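Local coordinates for plasmin and fibronectin-binding protein A (Streptococcus pneumoniae, PDB 4MR0) that acts as a cell-wall-anchored adhesin and invasin of the bacterium, binding human fibronectin, plasmin, plasminogen and serum albumin, at residues T157-H169 with I186-T200. Residues are numbered along the deposited sequence; the frame is centred on the assembly and turned at random.
With MN (manganese (II) ion), chain F.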
ATOM      1  N   THR A 157      28.461   2.840  -5.046  1.00 25.11           N
ATOM      2  CA  THR A 157      27.532   1.718  -4.978  1.00 24.89           C
ATOM      3  C   THR A 157      28.012   0.828  -3.844  1.00 23.45           C
ATOM      4  O   THR A 157      29.112   0.285  -3.888  1.00 23.69           O
ATOM      5  CB  THR A 157      27.504   0.931  -6.295  1.00 24.49           C
ATOM      6  OG1 THR A 157      27.150   1.817  -7.360  1.00 30.62           O
ATOM      7  CG2 THR A 157      26.475  -0.183  -6.228  1.00 25.33           C
ATOM      8  N   TYR A 158      27.177   0.694  -2.820  1.00 22.60           N
ATOM      9  CA  TYR A 158      27.523  -0.089  -1.646  1.00 20.27           C
ATOM     10  C   TYR A 158      26.840  -1.443  -1.609  1.00 20.55           C
ATOM     11  O   TYR A 158      25.666  -1.550  -1.272  1.00 18.84           O
ATOM     12  CB  TYR A 158      27.168   0.720  -0.404  1.00 19.80           C
ATOM     13  CG  TYR A 158      27.839   2.073  -0.397  1.00 21.29           C
ATOM     14  CD1 TYR A 158      29.120   2.232   0.127  1.00 19.79           C
ATOM     15  CD2 TYR A 158      27.217   3.183  -0.970  1.00 19.92           C
ATOM     16  CE1 TYR A 158      29.769   3.459   0.082  1.00 19.89           C
ATOM     17  CE2 TYR A 158      27.858   4.420  -1.025  1.00 21.91           C
ATOM     18  CZ  TYR A 158      29.135   4.548  -0.497  1.00 19.47           C
ATOM     19  OH  TYR A 158      29.777   5.759  -0.547  1.00 21.51           O
ATOM     20  N   LEU A 159      27.589  -2.479  -1.964  1.00 19.15           N
ATOM     21  CA  LEU A 159      27.069  -3.836  -1.965  1.00 19.50           C
ATOM     22  C   LEU A 159      27.012  -4.382  -0.539  1.00 19.12           C
ATOM     23  O   LEU A 159      27.933  -4.155   0.247  1.00 19.40           O
ATOM     24  CB  LEU A 159      27.980  -4.740  -2.802  1.00 21.04           C
ATOM     25  CG  LEU A 159      27.736  -6.249  -2.712  1.00 21.17           C
ATOM     26  CD1 LEU A 159      26.438  -6.600  -3.426  1.00 20.99           C
ATOM     27  CD2 LEU A 159      28.914  -7.005  -3.331  1.00 20.60           C
ATOM     28  N   VAL A 160      25.923  -5.071  -0.199  1.00 17.81           N
ATOM     29  CA  VAL A 160      25.810  -5.701   1.119  1.00 17.40           C
ATOM     30  C   VAL A 160      25.415  -7.156   0.916  1.00 17.24           C
ATOM     31  O   VAL A 160      24.496  -7.458   0.157  1.00 18.91           O
ATOM     32  CB  VAL A 160      24.777  -5.003   2.048  1.00 18.00           C
ATOM     33  CG1 VAL A 160      25.253  -3.594   2.370  1.00 17.17           C
ATOM     34  CG2 VAL A 160      23.387  -4.996   1.414  1.00 16.25           C
ATOM     35  N   LYS A 161      26.122  -8.063   1.577  1.00 16.90           N
ATOM     36  CA  LYS A 161      25.828  -9.481   1.430  1.00 18.10           C
ATOM     37  C   LYS A 161      25.033 -10.062   2.592  1.00 18.46           C
ATOM     38  O   LYS A 161      24.761 -11.268   2.634  1.00 19.19           O
ATOM     39  CB  LYS A 161      27.118 -10.275   1.221  1.00 19.75           C
ATOM     40  CG  LYS A 161      27.798  -9.972  -0.110  1.00 23.86           C
ATOM     41  CD  LYS A 161      28.745 -11.097  -0.489  1.00 27.58           C
ATOM     42  CE  LYS A 161      29.464 -10.814  -1.791  1.00 31.27           C
ATOM     43  NZ  LYS A 161      30.263 -12.005  -2.214  1.00 34.02           N
ATOM     44  N   GLU A 162      24.672  -9.197   3.534  1.00 16.71           N
ATOM     45  CA  GLU A 162      23.854  -9.578   4.681  1.00 15.83           C
ATOM     46  C   GLU A 162      23.082  -8.344   5.130  1.00 15.85           C
ATOM     47  O   GLU A 162      23.348  -7.227   4.670  1.00 15.95           O
ATOM     48  CB  GLU A 162      24.706 -10.121   5.835  1.00 17.71           C
ATOM     49  CG  GLU A 162      24.519 -11.625   6.115  1.00 16.47           C
ATOM     50  CD  GLU A 162      23.199 -11.969   6.819  1.00 19.44           C
ATOM     51  OE1 GLU A 162      22.381 -11.062   7.087  1.00 19.10           O
ATOM     52  OE2 GLU A 162      22.980 -13.165   7.115  1.00 18.64           O
ATOM     53  N   ILE A 163      22.127  -8.563   6.027  1.00 15.59           N
ATOM     54  CA  ILE A 163      21.258  -7.517   6.552  1.00 14.59           C
ATOM     55  C   ILE A 163      21.979  -6.493   7.414  1.00 16.17           C
ATOM     56  O   ILE A 163      22.839  -6.840   8.221  1.00 17.07           O
ATOM     57  CB  ILE A 163      20.120  -8.146   7.402  1.00 14.38           C
ATOM     58  CG1 ILE A 163      19.359  -9.184   6.569  1.00 14.17           C
ATOM     59  CG2 ILE A 163      19.174  -7.064   7.912  1.00 13.52           C
ATOM     60  CD1 ILE A 163      18.396 -10.034   7.391  1.00 15.05           C
ATOM     61  N   VAL A 164      21.615  -5.227   7.224  1.00 15.55           N
ATOM     62  CA  VAL A 164      22.160  -4.114   7.992  1.00 15.05           C
ATOM     63  C   VAL A 164      21.103  -3.783   9.047  1.00 16.78           C
ATOM     64  O   VAL A 164      19.907  -3.748   8.743  1.00 15.95           O
ATOM     65  CB  VAL A 164      22.377  -2.874   7.094  1.00 15.62           C
ATOM     66  CG1 VAL A 164      22.821  -1.685   7.941  1.00 16.71           C
ATOM     67  CG2 VAL A 164      23.408  -3.189   6.013  1.00 15.23           C
ATOM     68  N   PHE A 165      21.534  -3.542  10.278  1.00 15.36           N
ATOM     69  CA  PHE A 165      20.596  -3.244  11.347  1.00 16.45           C
ATOM     70  C   PHE A 165      20.634  -1.797  11.802  1.00 17.39           C
ATOM     71  O   PHE A 165      21.659  -1.310  12.284  1.00 18.85           O
ATOM     72  CB  PHE A 165      20.865  -4.183  12.522  1.00 18.10           C
ATOM     73  CG  PHE A 165      20.839  -5.629  12.132  1.00 20.90           C
ATOM     74  CD1 PHE A 165      19.636  -6.252  11.818  1.00 19.85           C
ATOM     75  CD2 PHE A 165      22.024  -6.353  12.013  1.00 22.66           C
ATOM     76  CE1 PHE A 165      19.611  -7.572  11.377  1.00 21.46           C
ATOM     77  CE2 PHE A 165      22.011  -7.678  11.572  1.00 22.02           C
ATOM     78  CZ  PHE A 165      20.800  -8.288  11.256  1.00 21.30           C
ATOM     79  N   LEU A 166      19.510  -1.110  11.630  1.00 15.89           N
ATOM     80  CA  LEU A 166      19.398   0.278  12.036  1.00 15.93           C
ATOM     81  C   LEU A 166      19.315   0.276  13.554  1.00 16.87           C
ATOM     82  O   LEU A 166      18.841  -0.693  14.150  1.00 16.90           O
ATOM     83  CB  LEU A 166      18.136   0.899  11.434  1.00 16.73           C
ATOM     84  CG  LEU A 166      18.092   0.854   9.900  1.00 18.94           C
ATOM     85  CD1 LEU A 166      16.754   1.387   9.410  1.00 21.90           C
ATOM     86  CD2 LEU A 166      19.249   1.671   9.320  1.00 19.23           C
ATOM     87  N   LYS A 167      19.792   1.345  14.182  1.00 17.68           N
ATOM     88  CA  LYS A 167      19.763   1.424  15.637  1.00 18.35           C
ATOM     89  C   LYS A 167      19.102   2.724  16.040  1.00 16.97           C
ATOM     90  O   LYS A 167      18.987   3.649  15.232  1.00 17.07           O
ATOM     91  CB  LYS A 167      21.183   1.376  16.208  1.00 20.52           C
ATOM     92  CG  LYS A 167      22.011   0.159  15.799  1.00 24.10           C
ATOM     93  CD  LYS A 167      21.514  -1.118  16.451  1.00 28.64           C
ATOM     94  CE  LYS A 167      22.426  -2.298  16.132  1.00 32.31           C
ATOM     95  NZ  LYS A 167      23.796  -2.115  16.695  1.00 34.47           N
ATOM     96  N   SER A 168      18.663   2.791  17.291  1.00 15.12           N
ATOM     97  CA  SER A 168      18.021   3.990  17.805  1.00 16.83           C
ATOM     98  C   SER A 168      18.939   5.205  17.742  1.00 17.83           C
ATOM     99  O   SER A 168      20.151   5.099  17.961  1.00 18.10           O
ATOM    100  CB  SER A 168      17.579   3.782  19.256  1.00 18.52           C
ATOM    101  OG  SER A 168      16.464   2.911  19.333  1.00 19.21           O
ATOM    102  N   HIS A 169      18.340   6.351  17.443  1.00 16.34           N
ATOM    103  CA  HIS A 169      19.039   7.625  17.364  1.00 19.76           C
ATOM    104  C   HIS A 169      20.134   7.701  16.298  1.00 20.67           C
ATOM    105  O   HIS A 169      21.155   8.364  16.493  1.00 20.28           O
ATOM    106  CB  HIS A 169      19.602   7.981  18.744  1.00 18.66           C
ATOM    107  CG  HIS A 169      18.566   7.988  19.826  1.00 17.77           C
ATOM    108  ND1 HIS A 169      17.504   8.867  19.831  1.00 16.94           N
ATOM    109  CD2 HIS A 169      18.395   7.186  20.904  1.00 19.90           C
ATOM    110  CE1 HIS A 169      16.722   8.605  20.865  1.00 18.31           C
ATOM    111  NE2 HIS A 169      17.240   7.588  21.530  1.00 19.31           N
ATOM    112  N   ILE A 186      20.704 -15.569   0.185  1.00 20.76           N
ATOM    113  CA  ILE A 186      20.767 -16.682   1.123  1.00 20.36           C
ATOM    114  C   ILE A 186      19.505 -17.546   1.071  1.00 20.88           C
ATOM    115  O   ILE A 186      18.381 -17.041   1.089  1.00 19.40           O
ATOM    116  CB  ILE A 186      20.977 -16.133   2.559  1.00 20.21           C
ATOM    117  CG1 ILE A 186      22.231 -15.253   2.588  1.00 20.45           C
ATOM    118  CG2 ILE A 186      21.122 -17.264   3.553  1.00 21.00           C
ATOM    119  CD1 ILE A 186      22.431 -14.493   3.888  1.00 19.95           C
ATOM    120  N   LYS A 187      19.706 -18.857   1.003  1.00 20.56           N
ATOM    121  CA  LYS A 187      18.610 -19.822   0.937  1.00 21.86           C
ATOM    122  C   LYS A 187      17.770 -19.836   2.219  1.00 20.36           C
ATOM    123  O   LYS A 187      18.316 -19.762   3.318  1.00 19.58           O
ATOM    124  CB  LYS A 187      19.193 -21.219   0.703  1.00 24.93           C
ATOM    125  CG  LYS A 187      18.173 -22.292   0.411  1.00 28.56           C
ATOM    126  CD  LYS A 187      17.619 -22.135  -0.990  1.00 30.24           C
ATOM    127  CE  LYS A 187      16.596 -23.210  -1.288  1.00 34.14           C
ATOM    128  NZ  LYS A 187      16.073 -23.080  -2.676  1.00 36.58           N
ATOM    129  N   ASN A 188      16.447 -19.928   2.077  1.00 20.13           N
ATOM    130  CA  ASN A 188      15.553 -19.985   3.240  1.00 20.18           C
ATOM    131  C   ASN A 188      15.838 -18.803   4.166  1.00 19.89           C
ATOM    132  O   ASN A 188      15.785 -18.937   5.395  1.00 19.12           O
ATOM    133  CB  ASN A 188      15.804 -21.295   3.999  1.00 20.75           C
ATOM    134  CG  ASN A 188      14.738 -21.590   5.044  1.00 24.18           C
ATOM    135  OD1 ASN A 188      15.025 -22.182   6.087  1.00 23.68           O
ATOM    136  ND2 ASN A 188      13.500 -21.198   4.759  1.00 23.02           N
ATOM    137  N   HIS A 189      16.110 -17.644   3.572  1.00 18.97           N
ATOM    138  CA  HIS A 189      16.480 -16.458   4.337  1.00 17.67           C
ATOM    139  C   HIS A 189      15.943 -15.195   3.658  1.00 19.51           C
ATOM    140  O   HIS A 189      15.889 -15.111   2.428  1.00 18.81           O
ATOM    141  CB  HIS A 189      18.013 -16.444   4.409  1.00 16.91           C
ATOM    142  CG  HIS A 189      18.599 -15.413   5.322  1.00 16.36           C
ATOM    143  ND1 HIS A 189      18.553 -14.060   5.053  1.00 15.74           N
ATOM    144  CD2 HIS A 189      19.340 -15.547   6.450  1.00 14.86           C
ATOM    145  CE1 HIS A 189      19.245 -13.408   5.972  1.00 14.96           C
ATOM    146  NE2 HIS A 189      19.732 -14.286   6.830  1.00 15.52           N
ATOM    147  N   PRO A 190      15.527 -14.193   4.452  1.00 19.51           N
ATOM    148  CA  PRO A 190      15.014 -12.974   3.824  1.00 19.14           C
ATOM    149  C   PRO A 190      16.099 -12.204   3.075  1.00 19.48           C
ATOM    150  O   PRO A 190      17.287 -12.336   3.368  1.00 19.54           O
ATOM    151  CB  PRO A 190      14.440 -12.188   5.003  1.00 19.63           C
ATOM    152  CG  PRO A 190      15.255 -12.664   6.174  1.00 21.53           C
ATOM    153  CD  PRO A 190      15.372 -14.149   5.917  1.00 19.14           C
ATOM    154  N   SER A 191      15.681 -11.417   2.090  1.00 17.74           N
ATOM    155  CA  SER A 191      16.605 -10.606   1.306  1.00 17.22           C
ATOM    156  C   SER A 191      16.100  -9.173   1.419  1.00 16.52           C
ATOM    157  O   SER A 191      15.641  -8.575   0.447  1.00 19.67           O
ATOM    158  CB  SER A 191      16.617 -11.067  -0.155  1.00 17.51           C
ATOM    159  OG  SER A 191      17.580 -10.352  -0.916  1.00 17.99           O
ATOM    160  N   ILE A 192      16.167  -8.647   2.638  1.00 16.59           N
ATOM    161  CA  ILE A 192      15.731  -7.292   2.956  1.00 16.21           C
ATOM    162  C   ILE A 192      16.972  -6.588   3.489  1.00 16.93           C
ATOM    163  O   ILE A 192      17.610  -7.073   4.421  1.00 16.36           O
ATOM    164  CB  ILE A 192      14.622  -7.330   4.023  1.00 15.40           C
ATOM    165  CG1 ILE A 192      13.436  -8.145   3.482  1.00 16.88           C
ATOM    166  CG2 ILE A 192      14.203  -5.909   4.413  1.00 13.77           C
ATOM    167  CD1 ILE A 192      12.316  -8.398   4.500  1.00 18.56           C
ATOM    168  N   VAL A 193      17.307  -5.450   2.889  1.00 16.39           N
ATOM    169  CA  VAL A 193      18.507  -4.693   3.245  1.00 15.90           C
ATOM    170  C   VAL A 193      18.641  -4.134   4.661  1.00 17.09           C
ATOM    171  O   VAL A 193      19.682  -4.306   5.298  1.00 16.09           O
ATOM    172  CB  VAL A 193      18.722  -3.532   2.242  1.00 17.27           C
ATOM    173  CG1 VAL A 193      20.052  -2.848   2.513  1.00 14.30           C
ATOM    174  CG2 VAL A 193      18.692  -4.071   0.822  1.00 15.12           C
ATOM    175  N   PHE A 194      17.601  -3.465   5.149  1.00 16.15           N
ATOM    176  CA  PHE A 194      17.623  -2.858   6.478  1.00 15.64           C
ATOM    177  C   PHE A 194      16.526  -3.374   7.410  1.00 15.90           C
ATOM    178  O   PHE A 194      15.381  -3.540   6.988  1.00 12.38           O
ATOM    179  CB  PHE A 194      17.467  -1.337   6.357  1.00 15.34           C
ATOM    180  CG  PHE A 194      18.569  -0.665   5.595  1.00 15.91           C
ATOM    181  CD1 PHE A 194      19.842  -0.556   6.145  1.00 17.38           C
ATOM    182  CD2 PHE A 194      18.340  -0.155   4.322  1.00 17.77           C
ATOM    183  CE1 PHE A 194      20.868   0.065   5.445  1.00 16.06           C
ATOM    184  CE2 PHE A 194      19.356   0.467   3.611  1.00 16.56           C
ATOM    185  CZ  PHE A 194      20.626   0.571   4.176  1.00 18.71           C
ATOM    186  N   MET A 195      16.892  -3.606   8.673  1.00 15.18           N
ATOM    187  CA  MET A 195      15.958  -4.059   9.705  1.00 14.87           C
ATOM    188  C   MET A 195      16.218  -3.285  11.002  1.00 16.11           C
ATOM    189  O   MET A 195      17.333  -2.806  11.228  1.00 15.68           O
ATOM    190  CB  MET A 195      16.125  -5.549   9.967  1.00 16.49           C
ATOM    191  CG  MET A 195      15.571  -6.440   8.865  1.00 18.28           C
ATOM    192  SD  MET A 195      15.509  -8.190   9.341  1.00  0.98           S
ATOM    193  CE  MET A 195      15.034  -8.983   7.836  1.00 16.95           C
ATOM    194  N   THR A 196      15.189  -3.141  11.839  1.00 15.71           N
ATOM    195  CA  THR A 196      15.322  -2.420  13.103  1.00 14.21           C
ATOM    196  C   THR A 196      15.467  -3.378  14.280  1.00 15.22           C
ATOM    197  O   THR A 196      15.321  -2.994  15.443  1.00 15.93           O
ATOM    198  CB  THR A 196      14.113  -1.510  13.363  1.00 14.92           C
ATOM    199  OG1 THR A 196      12.929  -2.308  13.469  1.00 14.91           O
ATOM    200  CG2 THR A 196      13.951  -0.499  12.236  1.00 14.73           C
ATOM    201  N   GLY A 197      15.760  -4.632  13.967  1.00 15.90           N
ATOM    202  CA  GLY A 197      15.950  -5.640  14.991  1.00 16.15           C
ATOM    203  C   GLY A 197      16.854  -6.717  14.427  1.00 16.66           C
ATOM    204  O   GLY A 197      17.001  -6.826  13.211  1.00 16.60           O
ATOM    205  N   LEU A 198      17.452  -7.522  15.297  1.00 17.80           N
ATOM    206  CA  LEU A 198      18.365  -8.566  14.846  1.00 18.99           C
ATOM    207  C   LEU A 198      17.706  -9.764  14.175  1.00 18.05           C
ATOM    208  O   LEU A 198      16.581 -10.147  14.497  1.00 15.41           O
ATOM    209  CB  LEU A 198      19.211  -9.067  16.021  1.00 23.37           C
ATOM    210  CG  LEU A 198      20.171  -8.061  16.663  1.00 25.82           C
ATOM    211  CD1 LEU A 198      20.949  -8.751  17.781  1.00 26.95           C
ATOM    212  CD2 LEU A 198      21.131  -7.512  15.609  1.00 27.36           C
ATOM    213  N   PHE A 199      18.433 -10.339  13.225  1.00 17.18           N
ATOM    214  CA  PHE A 199      17.996 -11.533  12.519  1.00 18.07           C
ATOM    215  C   PHE A 199      19.261 -12.282  12.108  1.00 17.75           C
ATOM    216  O   PHE A 199      20.221 -11.675  11.634  1.00 18.04           O
ATOM    217  CB  PHE A 199      17.166 -11.188  11.276  1.00 18.49           C
ATOM    218  CG  PHE A 199      16.615 -12.402  10.573  1.00 18.68           C
ATOM    219  CD1 PHE A 199      17.415 -13.145   9.703  1.00 17.28           C
ATOM    220  CD2 PHE A 199      15.322 -12.848  10.842  1.00 18.49           C
ATOM    221  CE1 PHE A 199      16.938 -14.314   9.113  1.00 17.56           C
ATOM    222  CE2 PHE A 199      14.833 -14.020  10.257  1.00 20.16           C
ATOM    223  CZ  PHE A 199      15.643 -14.755   9.392  1.00 19.70           C
ATOM    224  N   THR A 200      19.263 -13.593  12.312  1.00 17.42           N
ATOM    225  CA  THR A 200      20.405 -14.428  11.953  1.00 16.72           C
ATOM    226  C   THR A 200      19.940 -15.473  10.945  1.00 18.05           C
ATOM    227  O   THR A 200      20.201 -15.361   9.750  1.00 15.96           O
ATOM    228  CB  THR A 200      20.988 -15.137  13.196  1.00 18.22           C
ATOM    229  OG1 THR A 200      19.933 -15.773  13.931  1.00 17.11           O
ATOM    230  CG2 THR A 200      21.688 -14.135  14.099  1.00 17.19           C
TER
HETATM  231 MN    MN F 704      21.503 -14.217   8.339  1.00 19.46          MN
HETATM  232  O   HOH W   1      20.954 -12.034   9.124  1.00 19.24           O
HETATM  233  O   HOH W   2      22.415 -16.283   7.567  1.00 14.80           O
HETATM  234  O   HOH W   3      23.073 -14.050   9.967  1.00 21.67           O
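Two successive rungs of a right-handed parallel beta-helix meet here, V164 and F165 pairing in parallel with F194 and M195, and a manganese ion ties together the loops beside them. The backbone ladder runs from V164 N to V193 O (2.9 Å), from M195 N back to V164 O, and from L166 N to M195 O (2.8 Å).

V164 and F194 share one face of the sheet, where their side chains lie side by side, V164 CG1 3.6 Å from F194 CE1, and L166 brings CD2 to the same ring; helix 132-143 touches V164 from beyond. The other sheet face carries F165 and M195. I163 reaches in beside them, its CD1 3.6 Å from M195 CE and also touching the rings of H189 and F199. L198 curls back so that CD2 sits over one face of the F165 ring, a CH-pi contact 4.0 Å from the centroid.

At the metal, E162 OE2 (2.2 Å), H189 NE2 (2.3 Å) and the carbonyl T200 O bind manganese together with three waters. The glutamate bends at chi2 (-74°), and its plane stands almost perpendicular to the imidazole. Its second oxygen, OE1, accepts I163 N and a hydrogen from a metal-bound water that also donates to F199 O. H189 ND1 donates in plane to P190 O, while I186 CD1 and F199 CE1 cover opposite ring faces.

This bonding implies that H189 presents an unprotonated NE2 to manganese, with carboxylate and imidazole both fixed in rotation, so the ion cross-links loops of neighbouring coils.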